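Local coordinates for protein prenylcyclase (PDB 6IJ1) that probably works as a prenyltransferase-like cyclase on prenyl substrates in the bacterium Actinoplanes teichomyceticus, at residues Thr249-Arg254 with Thr330-Gln335; Gly244-Thr249 with Ala272-Arg277; Ile44-Ala49 with Gly95-Leu100. All blocks are in the same frame, centred on the assembly; numbering follows the deposited sequence.

Interaction 1: Thr249-Arg254 with Thr330-Gln335; sequences TALALR and TATVLQ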
ATOM      1  N   THR A 249      -4.503  -0.677 -12.588  1.00 13.17           N
ATOM      2  CA  THR A 249      -4.387  -1.847 -13.462  1.00 11.90           C
ATOM      3  C   THR A 249      -3.518  -2.918 -12.792  1.00 13.39           C
ATOM      4  O   THR A 249      -3.853  -4.112 -12.806  1.00 13.65           O
ATOM      5  CB  THR A 249      -3.780  -1.399 -14.811  1.00 12.80           C
ATOM      6  OG1 THR A 249      -4.672  -0.469 -15.376  1.00 13.52           O
ATOM      7  CG2 THR A 249      -3.683  -2.581 -15.794  1.00 13.69           C
ATOM      8  N   ALA A 250      -2.381  -2.511 -12.228  1.00 13.13           N
ATOM      9  CA  ALA A 250      -1.499  -3.446 -11.540  1.00 13.02           C
ATOM     10  C   ALA A 250      -2.191  -4.095 -10.346  1.00 13.97           C
ATOM     11  O   ALA A 250      -2.076  -5.322 -10.140  1.00 13.74           O
ATOM     12  CB  ALA A 250      -0.248  -2.694 -11.065  1.00 14.31           C
ATOM     13  N   LEU A 251      -2.936  -3.302  -9.590  1.00 13.41           N
ATOM     14  CA  LEU A 251      -3.622  -3.841  -8.426  1.00 12.60           C
ATOM     15  C   LEU A 251      -4.752  -4.764  -8.842  1.00 14.39           C
ATOM     16  O   LEU A 251      -4.943  -5.809  -8.198  1.00 14.25           O
ATOM     17  CB  LEU A 251      -4.127  -2.683  -7.550  1.00 11.99           C
ATOM     18  CG  LEU A 251      -2.986  -1.909  -6.938  1.00 12.31           C
ATOM     19  CD1 LEU A 251      -3.465  -0.500  -6.536  1.00 14.48           C
ATOM     20  CD2 LEU A 251      -2.364  -2.659  -5.727  1.00 13.37           C
ATOM     21  N   ALA A 252      -5.495  -4.434  -9.903  1.00 13.83           N
ATOM     22  CA  ALA A 252      -6.543  -5.360 -10.341  1.00 13.81           C
ATOM     23  C   ALA A 252      -5.929  -6.670 -10.803  1.00 14.62           C
ATOM     24  O   ALA A 252      -6.472  -7.742 -10.482  1.00 14.15           O
ATOM     25  CB  ALA A 252      -7.367  -4.721 -11.482  1.00 14.97           C
ATOM     26  N   LEU A 253      -4.821  -6.625 -11.574  1.00 13.15           N
ATOM     27  CA  LEU A 253      -4.124  -7.852 -11.973  1.00 12.73           C
ATOM     28  C   LEU A 253      -3.834  -8.719 -10.749  1.00 14.73           C
ATOM     29  O   LEU A 253      -4.102  -9.939 -10.740  1.00 14.32           O
ATOM     30  CB  LEU A 253      -2.836  -7.445 -12.719  1.00 14.64           C
ATOM     31  CG  LEU A 253      -2.006  -8.531 -13.383  1.00 15.81           C
ATOM     32  CD1 LEU A 253      -0.998  -7.859 -14.330  1.00 17.08           C
ATOM     33  CD2 LEU A 253      -1.224  -9.389 -12.344  1.00 17.58           C
ATOM     34  N   ARG A 254      -3.287  -8.093  -9.706  1.00 13.72           N
ATOM     35  CA  ARG A 254      -2.877  -8.843  -8.513  1.00 13.83           C
ATOM     36  C   ARG A 254      -4.068  -9.441  -7.794  1.00 13.61           C
ATOM     37  O   ARG A 254      -3.948 -10.590  -7.316  1.00 15.88           O
ATOM     38  CB  ARG A 254      -2.130  -7.880  -7.601  1.00 13.14           C
ATOM     39  CG  ARG A 254      -0.728  -7.639  -8.083  1.00 13.79           C
ATOM     40  CD  ARG A 254      -0.056  -6.411  -7.448  1.00 15.71           C
ATOM     41  NE  ARG A 254       0.073  -6.635  -5.998  1.00 15.42           N
ATOM     42  CZ  ARG A 254       0.569  -5.721  -5.182  1.00 18.60           C
ATOM     43  NH1 ARG A 254       0.974  -4.539  -5.676  1.00 18.67           N
ATOM     44  NH2 ARG A 254       0.628  -5.997  -3.886  1.00 18.39           N
ATOM     45  N   THR A 330       5.596   2.787  -9.682  1.00 13.30           N
ATOM     46  CA  THR A 330       6.468   1.840 -10.363  1.00 12.41           C
ATOM     47  C   THR A 330       6.665   0.590  -9.520  1.00 13.17           C
ATOM     48  O   THR A 330       6.630  -0.519 -10.070  1.00 14.24           O
ATOM     49  CB  THR A 330       7.798   2.546 -10.656  1.00 14.05           C
ATOM     50  OG1 THR A 330       7.540   3.632 -11.529  1.00 15.45           O
ATOM     51  CG2 THR A 330       8.782   1.561 -11.330  1.00 14.75           C
ATOM     52  N   ALA A 331       6.854   0.764  -8.202  1.00 14.46           N
ATOM     53  CA  ALA A 331       6.993  -0.436  -7.365  1.00 14.58           C
ATOM     54  C   ALA A 331       5.743  -1.292  -7.435  1.00 13.75           C
ATOM     55  O   ALA A 331       5.818  -2.544  -7.525  1.00 14.80           O
ATOM     56  CB  ALA A 331       7.306  -0.049  -5.914  1.00 14.94           C
ATOM     57  N   THR A 332       4.565  -0.658  -7.344  1.00 13.43           N
ATOM     58  CA  THR A 332       3.300  -1.385  -7.431  1.00 12.72           C
ATOM     59  C   THR A 332       3.183  -2.168  -8.732  1.00 13.19           C
ATOM     60  O   THR A 332       2.745  -3.345  -8.736  1.00 13.12           O
ATOM     61  CB  THR A 332       2.131  -0.390  -7.282  1.00 13.39           C
ATOM     62  OG1 THR A 332       2.319   0.399  -6.080  1.00 13.55           O
ATOM     63  CG2 THR A 332       0.802  -1.094  -7.209  1.00 14.46           C
ATOM     64  N   VAL A 333       3.552  -1.543  -9.855  1.00 13.20           N
ATOM     65  CA  VAL A 333       3.491  -2.201 -11.136  1.00 13.10           C
ATOM     66  C   VAL A 333       4.478  -3.362 -11.190  1.00 14.53           C
ATOM     67  O   VAL A 333       4.138  -4.432 -11.703  1.00 14.15           O
ATOM     68  CB  VAL A 333       3.773  -1.169 -12.266  1.00 13.35           C
ATOM     69  CG1 VAL A 333       3.897  -1.950 -13.592  1.00 14.53           C
ATOM     70  CG2 VAL A 333       2.604  -0.116 -12.339  1.00 14.66           C
ATOM     71  N   LEU A 334       5.712  -3.166 -10.713  1.00 14.05           N
ATOM     72  CA  LEU A 334       6.666  -4.288 -10.753  1.00 13.60           C
ATOM     73  C   LEU A 334       6.141  -5.471  -9.954  1.00 15.14           C
ATOM     74  O   LEU A 334       6.323  -6.627 -10.379  1.00 17.34           O
ATOM     75  CB  LEU A 334       8.030  -3.857 -10.218  1.00 14.76           C
ATOM     76  CG  LEU A 334       8.725  -2.822 -11.102  1.00 16.12           C
ATOM     77  CD1 LEU A 334      10.031  -2.357 -10.445  1.00 19.62           C
ATOM     78  CD2 LEU A 334       9.058  -3.411 -12.506  1.00 22.59           C
ATOM     79  N   GLN A 335       5.496  -5.215  -8.807  1.00 15.73           N
ATOM     80  CA  GLN A 335       4.935  -6.347  -8.047  1.00 15.94           C
ATOM     81  C   GLN A 335       3.910  -7.093  -8.890  1.00 16.75           C
ATOM     82  O   GLN A 335       3.889  -8.347  -8.918  1.00 16.75           O
ATOM     83  CB  GLN A 335       4.343  -5.801  -6.731  1.00 16.27           C
ATOM     84  CG  GLN A 335       3.720  -6.892  -5.809  1.00 17.49           C
ATOM     85  CD  GLN A 335       4.767  -7.618  -5.058  1.00 24.80           C
ATOM     86  OE1 GLN A 335       5.526  -7.015  -4.304  1.00 22.94           O
ATOM     87  NE2 GLN A 335       4.857  -8.912  -5.262  1.00 28.07           N
TER
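The guanidinium of Arg-254 carries on one face the methylene of Gln-335, whose CG stands over the centre of the flat group, 3.4 Å from Arg-254 CZ. The side chains of Arg-254 and Gln-335 cross at about a right angle, with the guanidinium and amide planes turned 51° apart, so the amide is not stacked on the guanidinium and aliphatic carbon does the covering. Gln-335 brings CG there by setting it anti to its own backbone N (chi1 -179°). Obliquely to the guanidinium, Thr-332 O comes within 3.7 Å of Arg-254 NH1 without a hydrogen bond. The polar ends have other partners: Arg-254 NH2 forms a salt bridge with Glu-207, which should steady the charge, and Gln-335 NE2 bonds to Gln-54. Further toward the N-terminal ends the contact is made mainly by aliphatic carbons. Thr-332 CG2 packs on Leu-251 CD2 at 3.8 Å, and the CB of Ala-250 sits 3.8 Å from Val-333 CA and 4.1 Å from its CG2. This small residue lets the backbones draw close: the CA atoms of Ala-250 and Val-333 are 5.2 Å apart. The helices run roughly parallel, 8.6 Å between axes and inclined by 30°. An imidazole, most likely picked up during crystallisation, lies about 4 Å from the Arg-254 side chain. Such close parallel packing is consistent with neighbouring inner helices of an alpha/alpha barrel, as in class II terpenoid cyclases and protein prenyltransferase beta subunits.

Interaction 2: Gly244-Thr249 with Ala272-Arg277; sequences GSPFAT and AGWLTR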
ATOM      1  N   GLY A 244      -6.292   4.958 -18.557  1.00 15.07           N
ATOM      2  CA  GLY A 244      -5.890   3.741 -17.845  1.00 15.94           C
ATOM      3  C   GLY A 244      -4.935   4.126 -16.736  1.00 14.31           C
ATOM      4  O   GLY A 244      -4.039   4.927 -16.989  1.00 14.68           O
ATOM      5  N   SER A 245      -5.184   3.613 -15.536  1.00 13.33           N
ATOM      6  CA  SER A 245      -4.322   3.907 -14.370  1.00 11.57           C
ATOM      7  C   SER A 245      -3.311   2.775 -14.212  1.00 12.22           C
ATOM      8  O   SER A 245      -3.731   1.658 -14.022  1.00 13.43           O
ATOM      9  CB  SER A 245      -5.164   4.028 -13.126  1.00 12.46           C
ATOM     10  OG  SER A 245      -4.360   3.954 -11.962  1.00 12.87           O
ATOM     11  N   PRO A 246      -1.998   3.010 -14.367  1.00 11.48           N
ATOM     12  CA  PRO A 246      -1.034   1.946 -14.143  1.00 12.62           C
ATOM     13  C   PRO A 246      -1.217   1.383 -12.727  1.00 12.77           C
ATOM     14  O   PRO A 246      -1.171   0.203 -12.566  1.00 13.64           O
ATOM     15  CB  PRO A 246       0.314   2.664 -14.294  1.00 13.16           C
ATOM     16  CG  PRO A 246       0.010   3.806 -15.228  1.00 14.78           C
ATOM     17  CD  PRO A 246      -1.388   4.248 -14.847  1.00 13.69           C
ATOM     18  N   PHE A 247      -1.449   2.253 -11.744  1.00 12.09           N
ATOM     19  CA  PHE A 247      -1.625   1.761 -10.363  1.00 12.23           C
ATOM     20  C   PHE A 247      -2.832   0.833 -10.258  1.00 13.20           C
ATOM     21  O   PHE A 247      -2.721  -0.303  -9.741  1.00 13.29           O
ATOM     22  CB  PHE A 247      -1.793   3.027  -9.501  1.00 12.75           C
ATOM     23  CG  PHE A 247      -1.848   2.809  -8.022  1.00 11.78           C
ATOM     24  CD1 PHE A 247      -0.699   2.402  -7.329  1.00 12.86           C
ATOM     25  CD2 PHE A 247      -3.006   3.059  -7.336  1.00 11.74           C
ATOM     26  CE1 PHE A 247      -0.743   2.306  -5.915  1.00 13.40           C
ATOM     27  CE2 PHE A 247      -3.067   2.963  -5.894  1.00 11.55           C
ATOM     28  CZ  PHE A 247      -1.923   2.581  -5.223  1.00 12.45           C
ATOM     29  N   ALA A 248      -4.000   1.303 -10.713  1.00 12.93           N
ATOM     30  CA  ALA A 248      -5.203   0.482 -10.546  1.00 11.79           C
ATOM     31  C   ALA A 248      -5.135  -0.767 -11.402  1.00 13.38           C
ATOM     32  O   ALA A 248      -5.704  -1.814 -11.015  1.00 13.41           O
ATOM     33  CB  ALA A 248      -6.448   1.295 -10.889  1.00 14.27           C
ATOM     34  N   THR A 249      -4.503  -0.677 -12.588  1.00 13.17           N
ATOM     35  CA  THR A 249      -4.387  -1.847 -13.462  1.00 11.90           C
ATOM     36  C   THR A 249      -3.518  -2.918 -12.792  1.00 13.39           C
ATOM     37  O   THR A 249      -3.853  -4.112 -12.806  1.00 13.65           O
ATOM     38  CB  THR A 249      -3.780  -1.399 -14.811  1.00 12.80           C
ATOM     39  OG1 THR A 249      -4.672  -0.469 -15.376  1.00 13.52           O
ATOM     40  CG2 THR A 249      -3.683  -2.581 -15.794  1.00 13.69           C
ATOM     41  N   ALA A 272      -1.094  -7.319 -17.997  1.00 15.42           N
ATOM     42  CA  ALA A 272       0.385  -7.300 -18.047  1.00 13.57           C
ATOM     43  C   ALA A 272       0.842  -6.666 -19.366  1.00 16.34           C
ATOM     44  O   ALA A 272       1.821  -5.936 -19.349  1.00 17.27           O
ATOM     45  CB  ALA A 272       0.943  -8.690 -17.874  1.00 16.01           C
ATOM     46  N   GLY A 273       0.153  -6.981 -20.462  1.00 16.13           N
ATOM     47  CA  GLY A 273       0.497  -6.402 -21.772  1.00 16.30           C
ATOM     48  C   GLY A 273       0.275  -4.902 -21.776  1.00 16.50           C
ATOM     49  O   GLY A 273       1.116  -4.187 -22.307  1.00 16.72           O
ATOM     50  N   TRP A 274      -0.853  -4.454 -21.229  1.00 15.05           N
ATOM     51  CA  TRP A 274      -1.093  -3.007 -21.142  1.00 15.53           C
ATOM     52  C   TRP A 274       0.016  -2.327 -20.339  1.00 15.65           C
ATOM     53  O   TRP A 274       0.597  -1.308 -20.764  1.00 15.48           O
ATOM     54  CB  TRP A 274      -2.480  -2.694 -20.554  1.00 16.00           C
ATOM     55  CG  TRP A 274      -2.849  -1.218 -20.640  1.00 15.32           C
ATOM     56  CD1 TRP A 274      -3.563  -0.626 -21.635  1.00 16.76           C
ATOM     57  CD2 TRP A 274      -2.452  -0.171 -19.729  1.00 16.58           C
ATOM     58  NE1 TRP A 274      -3.677   0.744 -21.375  1.00 17.38           N
ATOM     59  CE2 TRP A 274      -2.978   1.021 -20.223  1.00 14.88           C
ATOM     60  CE3 TRP A 274      -1.690  -0.145 -18.545  1.00 16.64           C
ATOM     61  CZ2 TRP A 274      -2.785   2.248 -19.570  1.00 15.62           C
ATOM     62  CZ3 TRP A 274      -1.533   1.081 -17.874  1.00 17.54           C
ATOM     63  CH2 TRP A 274      -2.045   2.250 -18.408  1.00 16.19           C
ATOM     64  N   LEU A 275       0.362  -2.876 -19.160  1.00 15.19           N
ATOM     65  CA  LEU A 275       1.460  -2.301 -18.384  1.00 15.08           C
ATOM     66  C   LEU A 275       2.761  -2.293 -19.163  1.00 16.23           C
ATOM     67  O   LEU A 275       3.486  -1.287 -19.131  1.00 16.88           O
ATOM     68  CB  LEU A 275       1.635  -3.062 -17.032  1.00 15.04           C
ATOM     69  CG  LEU A 275       0.452  -2.844 -16.116  1.00 13.85           C
ATOM     70  CD1 LEU A 275       0.418  -3.935 -14.995  1.00 17.95           C
ATOM     71  CD2 LEU A 275       0.448  -1.454 -15.514  1.00 14.53           C
ATOM     72  N   THR A 276       3.081  -3.404 -19.873  1.00 16.16           N
ATOM     73  CA  THR A 276       4.317  -3.405 -20.642  1.00 16.60           C
ATOM     74  C   THR A 276       4.322  -2.344 -21.743  1.00 18.20           C
ATOM     75  O   THR A 276       5.330  -1.622 -21.919  1.00 19.62           O
ATOM     76  CB  THR A 276       4.507  -4.817 -21.205  1.00 20.42           C
ATOM     77  OG1 THR A 276       4.640  -5.716 -20.069  1.00 23.35           O
ATOM     78  CG2 THR A 276       5.776  -4.869 -21.934  1.00 24.71           C
ATOM     79  N   ARG A 277       3.189  -2.159 -22.419  1.00 17.32           N
ATOM     80  CA  ARG A 277       3.111  -1.220 -23.528  1.00 16.74           C
ATOM     81  C   ARG A 277       3.170   0.210 -23.019  1.00 19.48           C
ATOM     82  O   ARG A 277       3.565   1.116 -23.775  1.00 21.30           O
ATOM     83  CB  ARG A 277       1.814  -1.390 -24.313  1.00 20.68           C
ATOM     84  CG  ARG A 277       1.782  -2.636 -25.163  1.00 25.75           C
ATOM     85  CD  ARG A 277       0.559  -2.615 -26.135  1.00 24.40           C
ATOM     86  NE  ARG A 277      -0.736  -2.294 -25.539  1.00 26.97           N
ATOM     87  CZ  ARG A 277      -1.515  -3.201 -24.924  1.00 25.96           C
ATOM     88  NH1 ARG A 277      -1.151  -4.456 -24.867  1.00 24.19           N
ATOM     89  NH2 ARG A 277      -2.689  -2.830 -24.443  1.00 26.72           N
TER
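Trp-274 reaches from helix 265-278 to the start of helix 246-256, where Ser-245 holds the N-cap position; the pairing is consistent with an outer helix backing an inner one in an alpha/alpha barrel. From CB, which points toward the cap, the indole is carried across by a CG set anti to the backbone N (chi1 -171°). Its benzo ring then meets one residue after another. CE3 lies 4.2 Å from the methyl CG2 of Thr-249, the two side chains crossing at about a right angle. CZ3 comes 3.9 Å from Pro-246 CA, and CH2, near the Pro-246 ring as well, reaches Gly-244 O at 3.6 Å. CZ2 rests against the bare CA of Gly-244, whose backbone angles (phi 127°) would push a CB against the carbonyl O of the residue before. Beside the indole, in its plane, is CD2 of Leu-275, which also packs 3.7 Å from Pro-246 O. No hydrogen bond crosses between the two segments. Ser-245 O accepts from both the backbone N and OG1 of Thr-249, from opposite faces of its carbonyl plane, and Thr-249 OG1 has a further bond with Val-236 N. His-278 stacks its ring on Trp-274, while Leu-275 O accepts from Trp-285 NE1. The first turn of the inner helix is closed by the capping bond from Ala-248 N to Ser-245 OG, 3.0 Å long and almost straight at 174°.

Interaction 3: Ile44-Ala49 with Gly95-Leu100; sequences ITAYVA and GWVLRL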
ATOM      1  N   ILE A  44       7.905   5.056   2.253  1.00 14.60           N
ATOM      2  CA  ILE A  44       8.237   4.766   0.860  1.00 13.13           C
ATOM      3  C   ILE A  44       9.458   3.869   0.749  1.00 14.15           C
ATOM      4  O   ILE A  44       9.513   3.007  -0.128  1.00 15.07           O
ATOM      5  CB  ILE A  44       8.439   6.105   0.100  1.00 14.00           C
ATOM      6  CG1 ILE A  44       7.082   6.811  -0.004  1.00 15.19           C
ATOM      7  CG2 ILE A  44       9.042   5.923  -1.288  1.00 15.39           C
ATOM      8  CD1 ILE A  44       6.014   6.033  -0.861  1.00 16.92           C
ATOM      9  N   THR A  45      10.476   4.080   1.604  1.00 16.11           N
ATOM     10  CA  THR A  45      11.629   3.189   1.582  1.00 15.39           C
ATOM     11  C   THR A  45      11.213   1.746   1.836  1.00 13.15           C
ATOM     12  O   THR A  45      11.667   0.848   1.131  1.00 14.67           O
ATOM     13  CB  THR A  45      12.628   3.673   2.642  1.00 16.38           C
ATOM     14  OG1 THR A  45      13.166   4.952   2.241  1.00 17.77           O
ATOM     15  CG2 THR A  45      13.794   2.703   2.792  1.00 17.81           C
ATOM     16  N   ALA A  46      10.398   1.532   2.876  1.00 15.16           N
ATOM     17  CA  ALA A  46       9.921   0.178   3.175  1.00 14.55           C
ATOM     18  C   ALA A  46       9.120  -0.394   2.006  1.00 14.45           C
ATOM     19  O   ALA A  46       9.272  -1.564   1.646  1.00 15.05           O
ATOM     20  CB  ALA A  46       9.085   0.174   4.433  1.00 14.86           C
ATOM     21  N   TYR A  47       8.244   0.422   1.401  1.00 13.83           N
ATOM     22  CA  TYR A  47       7.364  -0.085   0.352  1.00 12.71           C
ATOM     23  C   TYR A  47       8.172  -0.475  -0.892  1.00 13.20           C
ATOM     24  O   TYR A  47       7.969  -1.544  -1.482  1.00 14.73           O
ATOM     25  CB  TYR A  47       6.359   1.039   0.027  1.00 13.87           C
ATOM     26  CG  TYR A  47       5.292   0.630  -0.988  1.00 13.78           C
ATOM     27  CD1 TYR A  47       4.198  -0.088  -0.536  1.00 15.38           C
ATOM     28  CD2 TYR A  47       5.409   0.938  -2.344  1.00 15.65           C
ATOM     29  CE1 TYR A  47       3.231  -0.515  -1.419  1.00 16.54           C
ATOM     30  CE2 TYR A  47       4.408   0.566  -3.233  1.00 14.62           C
ATOM     31  CZ  TYR A  47       3.321  -0.141  -2.751  1.00 15.19           C
ATOM     32  OH  TYR A  47       2.291  -0.544  -3.598  1.00 17.17           O
ATOM     33  N   VAL A  48       9.082   0.389  -1.317  1.00 14.59           N
ATOM     34  CA  VAL A  48       9.902   0.084  -2.498  1.00 14.16           C
ATOM     35  C   VAL A  48      10.800  -1.124  -2.238  1.00 14.15           C
ATOM     36  O   VAL A  48      10.896  -2.027  -3.071  1.00 15.52           O
ATOM     37  CB  VAL A  48      10.736   1.325  -2.886  1.00 14.90           C
ATOM     38  CG1 VAL A  48      11.772   0.992  -3.954  1.00 16.77           C
ATOM     39  CG2 VAL A  48       9.758   2.490  -3.354  1.00 16.07           C
ATOM     40  N   ALA A  49      11.449  -1.131  -1.056  1.00 15.84           N
ATOM     41  CA  ALA A  49      12.343  -2.239  -0.698  1.00 15.74           C
ATOM     42  C   ALA A  49      11.602  -3.557  -0.713  1.00 14.95           C
ATOM     43  O   ALA A  49      12.146  -4.569  -1.177  1.00 16.00           O
ATOM     44  CB  ALA A  49      12.975  -2.009   0.688  1.00 15.66           C
ATOM     45  N   GLY A  95       3.548  -1.268   9.507  1.00 13.70           N
ATOM     46  CA  GLY A  95       3.278  -2.554   8.851  1.00 13.37           C
ATOM     47  C   GLY A  95       4.161  -2.788   7.639  1.00 13.18           C
ATOM     48  O   GLY A  95       4.629  -3.921   7.418  1.00 14.77           O
ATOM     49  N   TRP A  96       4.448  -1.756   6.831  1.00 12.97           N
ATOM     50  CA  TRP A  96       5.341  -1.969   5.698  1.00 12.57           C
ATOM     51  C   TRP A  96       6.769  -2.331   6.135  1.00 13.55           C
ATOM     52  O   TRP A  96       7.423  -3.108   5.449  1.00 14.09           O
ATOM     53  CB  TRP A  96       5.412  -0.757   4.723  1.00 14.37           C
ATOM     54  CG  TRP A  96       4.094  -0.525   4.050  1.00 14.16           C
ATOM     55  CD1 TRP A  96       3.186   0.474   4.306  1.00 14.45           C
ATOM     56  CD2 TRP A  96       3.525  -1.342   3.039  1.00 11.89           C
ATOM     57  NE1 TRP A  96       2.055   0.298   3.525  1.00 13.54           N
ATOM     58  CE2 TRP A  96       2.224  -0.825   2.757  1.00 12.47           C
ATOM     59  CE3 TRP A  96       3.975  -2.488   2.372  1.00 13.67           C
ATOM     60  CZ2 TRP A  96       1.381  -1.406   1.822  1.00 13.50           C
ATOM     61  CZ3 TRP A  96       3.133  -3.093   1.425  1.00 13.41           C
ATOM     62  CH2 TRP A  96       1.830  -2.540   1.180  1.00 13.63           C
ATOM     63  N   VAL A  97       7.275  -1.723   7.238  1.00 13.41           N
ATOM     64  CA  VAL A  97       8.601  -2.092   7.727  1.00 13.89           C
ATOM     65  C   VAL A  97       8.600  -3.535   8.195  1.00 14.29           C
ATOM     66  O   VAL A  97       9.529  -4.294   7.874  1.00 15.70           O
ATOM     67  CB  VAL A  97       9.037  -1.132   8.843  1.00 13.96           C
ATOM     68  CG1 VAL A  97      10.436  -1.593   9.341  1.00 15.73           C
ATOM     69  CG2 VAL A  97       9.082   0.302   8.276  1.00 14.30           C
ATOM     70  N   LEU A  98       7.602  -3.918   8.993  1.00 13.66           N
ATOM     71  CA  LEU A  98       7.566  -5.325   9.464  1.00 14.64           C
ATOM     72  C   LEU A  98       7.351  -6.300   8.307  1.00 15.13           C
ATOM     73  O   LEU A  98       7.922  -7.406   8.310  1.00 15.12           O
ATOM     74  CB  LEU A  98       6.479  -5.513  10.510  1.00 13.71           C
ATOM     75  CG  LEU A  98       6.772  -4.711  11.812  1.00 15.87           C
ATOM     76  CD1 LEU A  98       5.567  -4.531  12.659  1.00 16.51           C
ATOM     77  CD2 LEU A  98       7.860  -5.534  12.603  1.00 19.97           C
ATOM     78  N   ARG A  99       6.616  -5.898   7.265  1.00 13.85           N
ATOM     79  CA  ARG A  99       6.518  -6.759   6.085  1.00 13.91           C
ATOM     80  C   ARG A  99       7.863  -6.971   5.411  1.00 14.37           C
ATOM     81  O   ARG A  99       8.168  -8.089   4.983  1.00 15.16           O
ATOM     82  CB  ARG A  99       5.524  -6.144   5.091  1.00 13.71           C
ATOM     83  CG  ARG A  99       5.458  -6.891   3.754  1.00 16.42           C
ATOM     84  CD  ARG A  99       4.310  -6.352   2.921  1.00 15.91           C
ATOM     85  NE  ARG A  99       4.512  -6.687   1.496  1.00 17.92           N
ATOM     86  CZ  ARG A  99       4.001  -7.759   0.914  1.00 23.74           C
ATOM     87  NH1 ARG A  99       3.271  -8.632   1.622  1.00 23.79           N
ATOM     88  NH2 ARG A  99       4.246  -7.939  -0.378  1.00 23.50           N
ATOM     89  N   LEU A 100       8.674  -5.917   5.279  1.00 14.04           N
ATOM     90  CA  LEU A 100      10.009  -6.065   4.721  1.00 14.15           C
ATOM     91  C   LEU A 100      10.820  -7.055   5.560  1.00 14.34           C
ATOM     92  O   LEU A 100      11.504  -7.926   4.988  1.00 15.22           O
ATOM     93  CB  LEU A 100      10.695  -4.697   4.661  1.00 15.60           C
ATOM     94  CG  LEU A 100      12.107  -4.720   4.071  1.00 15.23           C
ATOM     95  CD1 LEU A 100      12.195  -5.241   2.638  1.00 16.04           C
ATOM     96  CD2 LEU A 100      12.614  -3.278   4.188  1.00 16.64           C
TER
HETATM   97  O   HOH W   1       7.502  -3.488   2.718  1.00 16.15           O
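Trp-96 meets Ala-46 and Tyr-47 together, the former through its CB and the latter through its ring. The CB atoms of Trp-96 and Ala-46 lie 3.8 Å apart. Beyond CB, CG turns anti to the carbonyl carbon (chi1 -65°), which places the indole alongside Tyr-47, both side chains pointing the same way. The pair is a T-shaped stack: the CD1-CE1 edge of Tyr-47 points at one face of the Trp-96 six-membered ring, with centroids 4.8 Å apart and planes at 80°. The closest atoms are Tyr-47 CE1 and Trp-96 CH2, at 3.6 Å. Each ring has its polar group held elsewhere, Trp-96 NE1 by Asp-92 and Tyr-47 OH by Thr-332. A water donates to both Trp-96 O and Ala-46 O, bridging the two segments, which share no direct hydrogen bond. Next, Val-97 presents CG2 to Ala-46 CB at 3.8 Å, so that one small methyl serves two successive residues. A turn later, Leu-100 CD2 packs 3.7 Å from Ala-49 CB. The helix axes approach to 8.4 Å and incline by 36°, as between inner helices of an alpha/alpha barrel. Helix 58-71 covers Ala-49, Val-97 and Leu-100 through Ala-67 and Met-68, and helix 112-121 lies against Leu-98, while helix 327-341 flanks Tyr-47 with Ala-331 and with His-328, stacked on its ring.

Overall arrangement
From the N terminus, interaction 3 closes first, bringing helices 42-52 and 91-104 together over a loop that includes helix 58-71. It is complete before the other two begin. Interaction 2 then closes a short excursion of 22 residues between its segments, the turn from helix 246-256 into helix 265-278. Interaction 1 opens inside that loop and ends far beyond it, on helix 327-341, so the two cross; they share Thr-249, and their centres are 8 Å apart. Helix 327-341 also packs on helix 42-52, where Thr-332 OG1 and Tyr-47 OH probably hydrogen-bond at 2.7 Å, linking interactions 1 and 3 and joining the C-terminal helix to the N-terminal part of the chain.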